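Local coordinates for protein glutamate racemase (Campylobacter jejuni, PDB 3UHF) that belongs to the Asp/Glu/hydantoin racemase family, an alpha/beta enzyme with two parallel sheets, modelled here as a single chain with D-glutamic acid bound, at residues A[232-235]-A[236-240]; A[80-83]-A[84-87]. All coordinates share one frame; numbering follows the deposited sequence.

Contact 1: A[232-235]-A[236-240]; sequences VEFL and KEREN
The carbonyl oxygen of L235 receives two amides at the C-terminal end of helix 227-238: E239 N at 2.9 Å, and R238 N in a weak bond. R238 N also bonds F234 O at 3.0 Å, so its N-H is shared between an i-4 and an i-3 carbonyl as the helix runs out; the backbone of E239 is no longer helical. One turn back, K236 N bonds V232 O. On the side-chain level, the guanidinium of R238 lies flat on the ring of F234, with planes 13° apart and centres 4.2 Å apart, a stacked cation-pi arrangement. R238 CD rests over the middle of the same ring, 3.8 Å from its centroid, and the bend at chi2 (72°) folds the chain over the face. Salt bridges from R238 NH1 to E237 OE2, in the guanidinium plane, and to E122 of helix 117-128 would restrain rotation of the group; E237 OE1 is in turn salt-bridged to K126. F234 itself packs on that helix and meets Y114. Farther round the helix, E233 and K236 run side by side: K236 NZ reaches the syn side of E233 OE2 at 3.1 Å, 32° out of the carboxylate plane.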
ATOM      1  N   VAL A 232       9.170  -2.143   2.456  1.00 23.07           N
ATOM      2  CA  VAL A 232      10.417  -2.895   2.255  1.00 22.84           C
ATOM      3  C   VAL A 232      11.429  -2.587   3.369  1.00 22.43           C
ATOM      4  O   VAL A 232      11.999  -3.496   3.970  1.00 23.62           O
ATOM      5  CB  VAL A 232      11.064  -2.630   0.874  1.00 24.79           C
ATOM      6  CG1 VAL A 232      12.480  -3.180   0.839  1.00 24.96           C
ATOM      7  CG2 VAL A 232      10.222  -3.249  -0.251  1.00 23.19           C
ATOM      8  N   GLU A 233      11.633  -1.308   3.661  1.00 21.22           N
ATOM      9  CA  GLU A 233      12.615  -0.929   4.679  1.00 23.42           C
ATOM     10  C   GLU A 233      12.181  -1.407   6.064  1.00 26.46           C
ATOM     11  O   GLU A 233      12.991  -1.866   6.871  1.00 26.68           O
ATOM     12  CB  GLU A 233      12.816   0.583   4.677  1.00 29.46           C
ATOM     13  CG  GLU A 233      13.343   1.112   3.356  1.00 29.36           C
ATOM     14  CD  GLU A 233      14.657   0.446   2.970  1.00 43.32           C
ATOM     15  OE1 GLU A 233      15.615   0.516   3.773  1.00 44.04           O
ATOM     16  OE2 GLU A 233      14.727  -0.158   1.876  1.00 44.36           O
ATOM     17  N   PHE A 234      10.885  -1.282   6.320  1.00 24.70           N
ATOM     18  CA  PHE A 234      10.257  -1.734   7.558  1.00 24.73           C
ATOM     19  C   PHE A 234      10.468  -3.231   7.789  1.00 28.04           C
ATOM     20  O   PHE A 234      10.826  -3.657   8.893  1.00 27.84           O
ATOM     21  CB  PHE A 234       8.758  -1.383   7.475  1.00 21.41           C
ATOM     22  CG  PHE A 234       7.939  -1.800   8.674  1.00 27.48           C
ATOM     23  CD1 PHE A 234       7.589  -0.873   9.644  1.00 31.27           C
ATOM     24  CD2 PHE A 234       7.478  -3.099   8.799  1.00 31.88           C
ATOM     25  CE1 PHE A 234       6.819  -1.241  10.729  1.00 37.50           C
ATOM     26  CE2 PHE A 234       6.713  -3.475   9.885  1.00 41.45           C
ATOM     27  CZ  PHE A 234       6.379  -2.542  10.851  1.00 39.41           C
ATOM     28  N   LEU A 235      10.241  -4.035   6.752  1.00 25.62           N
ATOM     29  CA  LEU A 235      10.383  -5.483   6.880  1.00 26.27           C
ATOM     30  C   LEU A 235      11.816  -5.920   7.152  1.00 29.61           C
ATOM     31  O   LEU A 235      12.050  -6.840   7.943  1.00 31.83           O
ATOM     32  CB  LEU A 235       9.862  -6.188   5.629  1.00 27.58           C
ATOM     33  CG  LEU A 235       8.340  -6.077   5.511  1.00 28.09           C
ATOM     34  CD1 LEU A 235       7.859  -6.643   4.184  1.00 29.61           C
ATOM     35  CD2 LEU A 235       7.682  -6.787   6.683  1.00 30.99           C
ATOM     36  N   LYS A 236      12.773  -5.270   6.495  1.00 28.71           N
ATOM     37  CA  LYS A 236      14.181  -5.610   6.709  1.00 34.79           C
ATOM     38  C   LYS A 236      14.604  -5.377   8.155  1.00 37.96           C
ATOM     39  O   LYS A 236      15.480  -6.071   8.686  1.00 40.21           O
ATOM     40  CB  LYS A 236      15.078  -4.846   5.730  1.00 35.93           C
ATOM     41  CG  LYS A 236      14.862  -5.282   4.274  1.00 38.19           C
ATOM     42  CD  LYS A 236      15.894  -4.710   3.308  1.00 40.86           C
ATOM     43  CE  LYS A 236      15.585  -3.265   2.956  1.00 50.25           C
ATOM     44  NZ  LYS A 236      16.344  -2.800   1.758  1.00 53.24           N
ATOM     45  N   GLU A 237      13.967  -4.413   8.806  1.00 36.24           N
ATOM     46  CA  GLU A 237      14.277  -4.108  10.199  1.00 42.26           C
ATOM     47  C   GLU A 237      13.544  -5.012  11.195  1.00 41.06           C
ATOM     48  O   GLU A 237      14.079  -5.341  12.249  1.00 42.37           O
ATOM     49  CB  GLU A 237      13.925  -2.654  10.495  1.00 37.50           C
ATOM     50  CG  GLU A 237      14.688  -1.649   9.666  1.00 42.68           C
ATOM     51  CD  GLU A 237      13.964  -0.318   9.590  1.00 49.43           C
ATOM     52  OE1 GLU A 237      14.486   0.616   8.944  1.00 50.23           O
ATOM     53  OE2 GLU A 237      12.864  -0.222  10.174  1.00 41.82           O
ATOM     54  N   ARG A 238      12.310  -5.385  10.863  1.00 38.01           N
ATOM     55  CA  ARG A 238      11.427  -6.103  11.783  1.00 42.57           C
ATOM     56  C   ARG A 238      11.616  -7.607  11.726  1.00 46.33           C
ATOM     57  O   ARG A 238      11.454  -8.299  12.728  1.00 53.05           O
ATOM     58  CB  ARG A 238       9.960  -5.799  11.472  1.00 40.48           C
ATOM     59  CG  ARG A 238       9.313  -4.794  12.405  1.00 52.71           C
ATOM     60  CD  ARG A 238       9.832  -3.400  12.153  1.00 56.65           C
ATOM     61  NE  ARG A 238       9.224  -2.425  13.053  1.00 62.05           N
ATOM     62  CZ  ARG A 238       9.555  -1.138  13.090  1.00 63.14           C
ATOM     63  NH1 ARG A 238      10.494  -0.668  12.277  1.00 56.83           N
ATOM     64  NH2 ARG A 238       8.950  -0.321  13.940  1.00 63.26           N
ATOM     65  N   GLU A 239      11.917  -8.115  10.541  1.00 44.35           N
ATOM     66  CA  GLU A 239      12.068  -9.548  10.356  1.00 45.50           C
ATOM     67  C   GLU A 239      13.501  -9.892   9.979  1.00 52.54           C
ATOM     68  O   GLU A 239      14.303  -9.013   9.662  1.00 50.55           O
ATOM     69  CB  GLU A 239      11.082 -10.055   9.298  1.00 48.68           C
ATOM     70  CG  GLU A 239       9.618  -9.883   9.694  1.00 45.97           C
ATOM     71  CD  GLU A 239       9.201 -10.812  10.827  1.00 52.77           C
ATOM     72  OE1 GLU A 239       9.820 -11.882  10.977  1.00 53.84           O
ATOM     73  OE2 GLU A 239       8.256 -10.477  11.570  1.00 55.23           O
ATOM     74  N   ASN A 240      13.821 -11.177  10.034  1.00 59.12           N
ATOM     75  CA  ASN A 240      15.148 -11.632   9.666  1.00 76.03           C
ATOM     76  C   ASN A 240      15.148 -12.110   8.221  1.00 78.50           C
ATOM     77  O   ASN A 240      14.910 -13.286   7.951  1.00 82.75           O
ATOM     78  CB  ASN A 240      15.595 -12.751  10.601  1.00 86.39           C
ATOM     79  CG  ASN A 240      17.095 -12.839  10.721  1.00 95.88           C
ATOM     80  OD1 ASN A 240      17.826 -12.011  10.174  1.00 99.27           O
ATOM     81  ND2 ASN A 240      17.569 -13.845  11.448  1.00101.89           N
TER

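Contact 2: A[80-83]-A[84-87]; sequences DFFE and QFQI
A type I beta turn, F82 to F85, carries the chain out of helix 68-82 into the loop before strand 89-92. Its closing bond runs from F85 N to F82 O, 2.9 Å long. A side chain takes the preceding carbonyl: Q84 NE2 donates to F81 O over 2.9 Å, in the carbonyl plane and on a lone pair, with the acceptor close to the plane of the Q84 amide. A chi1 of 68° tucks Q84 CG in between the two backbone arms, and the extended chain beyond it brings the amide back over the helix end. There NE2 also lies over one face of the F81 ring, 3.6 Å from CD1, with amide and ring planes 64° apart. The rings of F81 and F85 meet obliquely, planes at 56°, F81 CE2 being 3.5 Å from F85 CE2; each has a further aromatic neighbour, F81 stacking on Y55 and F85 meeting Y253. On the buried side F82 CD2 touches I87 CD1 at 3.9 Å, while F82 packs on I53 and Y55 of strand 51-56. The helix end thus rests on the strand that leads into it, and 51-56, 68-82 and 89-92 form a beta-alpha-beta crossover passing over strand 26-31.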
ATOM      1  N   ASP A  80      -9.037 -15.927   5.542  1.00 37.91           N
ATOM      2  CA  ASP A  80      -9.518 -17.285   5.299  1.00 40.41           C
ATOM      3  C   ASP A  80      -8.986 -17.842   3.981  1.00 40.48           C
ATOM      4  O   ASP A  80      -8.544 -18.982   3.924  1.00 39.23           O
ATOM      5  CB  ASP A  80     -11.044 -17.332   5.277  1.00 49.16           C
ATOM      6  CG  ASP A  80     -11.659 -17.154   6.644  1.00 61.87           C
ATOM      7  OD1 ASP A  80     -10.937 -17.267   7.651  1.00 61.73           O
ATOM      8  OD2 ASP A  80     -12.882 -16.908   6.700  1.00 72.52           O
ATOM      9  N   PHE A  81      -9.030 -17.031   2.927  1.00 35.29           N
ATOM     10  CA  PHE A  81      -8.534 -17.446   1.618  1.00 35.61           C
ATOM     11  C   PHE A  81      -7.075 -17.868   1.669  1.00 36.82           C
ATOM     12  O   PHE A  81      -6.678 -18.845   1.036  1.00 38.09           O
ATOM     13  CB  PHE A  81      -8.689 -16.326   0.583  1.00 35.56           C
ATOM     14  CG  PHE A  81      -8.055 -16.645  -0.741  1.00 36.95           C
ATOM     15  CD1 PHE A  81      -8.724 -17.431  -1.671  1.00 47.33           C
ATOM     16  CD2 PHE A  81      -6.786 -16.177  -1.052  1.00 38.14           C
ATOM     17  CE1 PHE A  81      -8.140 -17.739  -2.889  1.00 47.29           C
ATOM     18  CE2 PHE A  81      -6.195 -16.483  -2.266  1.00 40.18           C
ATOM     19  CZ  PHE A  81      -6.872 -17.265  -3.185  1.00 39.66           C
ATOM     20  N   PHE A  82      -6.279 -17.120   2.427  1.00 36.51           N
ATOM     21  CA  PHE A  82      -4.842 -17.340   2.487  1.00 34.89           C
ATOM     22  C   PHE A  82      -4.453 -18.580   3.279  1.00 44.60           C
ATOM     23  O   PHE A  82      -3.360 -19.123   3.104  1.00 42.36           O
ATOM     24  CB  PHE A  82      -4.150 -16.118   3.091  1.00 33.50           C
ATOM     25  CG  PHE A  82      -3.755 -15.093   2.080  1.00 31.83           C
ATOM     26  CD1 PHE A  82      -4.460 -13.910   1.963  1.00 26.71           C
ATOM     27  CD2 PHE A  82      -2.689 -15.320   1.227  1.00 33.06           C
ATOM     28  CE1 PHE A  82      -4.102 -12.967   1.025  1.00 30.89           C
ATOM     29  CE2 PHE A  82      -2.329 -14.372   0.289  1.00 32.47           C
ATOM     30  CZ  PHE A  82      -3.038 -13.203   0.188  1.00 29.97           C
ATOM     31  N   GLU A  83      -5.343 -19.036   4.150  1.00 48.37           N
ATOM     32  CA  GLU A  83      -4.968 -20.100   5.079  1.00 52.34           C
ATOM     33  C   GLU A  83      -4.705 -21.434   4.379  1.00 52.16           C
ATOM     34  O   GLU A  83      -4.144 -22.350   4.974  1.00 53.67           O
ATOM     35  CB  GLU A  83      -5.991 -20.242   6.214  1.00 55.16           C
ATOM     36  CG  GLU A  83      -7.179 -21.126   5.911  1.00 69.87           C
ATOM     37  CD  GLU A  83      -8.100 -21.276   7.113  1.00 82.11           C
ATOM     38  OE1 GLU A  83      -8.009 -20.436   8.035  1.00 83.88           O
ATOM     39  OE2 GLU A  83      -8.907 -22.231   7.138  1.00 86.71           O
ATOM     40  N   GLN A  84      -5.079 -21.524   3.106  1.00 47.30           N
ATOM     41  CA  GLN A  84      -4.823 -22.718   2.313  1.00 49.77           C
ATOM     42  C   GLN A  84      -3.389 -22.760   1.777  1.00 51.80           C
ATOM     43  O   GLN A  84      -2.965 -23.771   1.217  1.00 50.59           O
ATOM     44  CB  GLN A  84      -5.807 -22.798   1.143  1.00 51.33           C
ATOM     45  CG  GLN A  84      -5.594 -21.720   0.096  1.00 49.63           C
ATOM     46  CD  GLN A  84      -6.663 -21.717  -0.992  1.00 54.19           C
ATOM     47  OE1 GLN A  84      -6.697 -22.602  -1.850  1.00 55.92           O
ATOM     48  NE2 GLN A  84      -7.538 -20.716  -0.961  1.00 47.02           N
ATOM     49  N   PHE A  85      -2.639 -21.677   1.961  1.00 46.11           N
ATOM     50  CA  PHE A  85      -1.336 -21.540   1.303  1.00 47.20           C
ATOM     51  C   PHE A  85      -0.093 -21.780   2.166  1.00 49.99           C
ATOM     52  O   PHE A  85       1.005 -21.929   1.630  1.00 56.04           O
ATOM     53  CB  PHE A  85      -1.228 -20.175   0.612  1.00 44.21           C
ATOM     54  CG  PHE A  85      -2.102 -20.046  -0.601  1.00 43.28           C
ATOM     55  CD1 PHE A  85      -1.776 -20.704  -1.775  1.00 50.77           C
ATOM     56  CD2 PHE A  85      -3.251 -19.277  -0.567  1.00 39.50           C
ATOM     57  CE1 PHE A  85      -2.580 -20.595  -2.891  1.00 49.76           C
ATOM     58  CE2 PHE A  85      -4.056 -19.164  -1.683  1.00 41.25           C
ATOM     59  CZ  PHE A  85      -3.719 -19.826  -2.844  1.00 46.64           C
ATOM     60  N   GLN A  86      -0.264 -21.817   3.483  1.00 49.09           N
ATOM     61  CA  GLN A  86       0.867 -21.961   4.407  1.00 52.39           C
ATOM     62  C   GLN A  86       1.925 -20.865   4.221  1.00 52.49           C
ATOM     63  O   GLN A  86       3.080 -21.153   3.912  1.00 54.08           O
ATOM     64  CB  GLN A  86       1.523 -23.346   4.281  1.00 57.17           C
ATOM     65  CG  GLN A  86       0.629 -24.516   4.671  1.00 64.69           C
ATOM     66  CD  GLN A  86      -0.121 -25.107   3.489  1.00 68.09           C
ATOM     67  OE1 GLN A  86       0.457 -25.360   2.430  1.00 69.95           O
ATOM     68  NE2 GLN A  86      -1.417 -25.331   3.667  1.00 66.52           N
ATOM     69  N   ILE A  87       1.529 -19.609   4.408  1.00 49.68           N
ATOM     70  CA  ILE A  87       2.460 -18.494   4.241  1.00 40.20           C
ATOM     71  C   ILE A  87       3.190 -18.161   5.538  1.00 38.10           C
ATOM     72  O   ILE A  87       2.674 -18.400   6.629  1.00 42.31           O
ATOM     73  CB  ILE A  87       1.758 -17.233   3.720  1.00 32.57           C
ATOM     74  CG1 ILE A  87       0.581 -16.862   4.624  1.00 30.72           C
ATOM     75  CG2 ILE A  87       1.267 -17.447   2.295  1.00 38.54           C
ATOM     76  CD1 ILE A  87      -0.122 -15.565   4.202  1.00 31.94           C
TER

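How the contacts relate
From the N terminus, contact 2 comes first and contact 1 well after it; the two are in series, neither nested nor crossed. Each is formed within one continuous stretch, so neither closes a loop; contact 2 is a turn after its helix and contact 1 the last turn of another. Contact 2 turns the chain from helix 68-82, which packs on the five-stranded parallel sheet, toward strand 89-92; that strand and 51-56 belong to the sheet. After it the chain builds the whole four-stranded sheet, and helix 227-238 follows that sheet's last strand, 223-226. At the end of this helix, contact 1 packs against helices 37-45 and 117-128 before the chain returns to the first sheet as strand 249-254. The centres lie 22 Å apart.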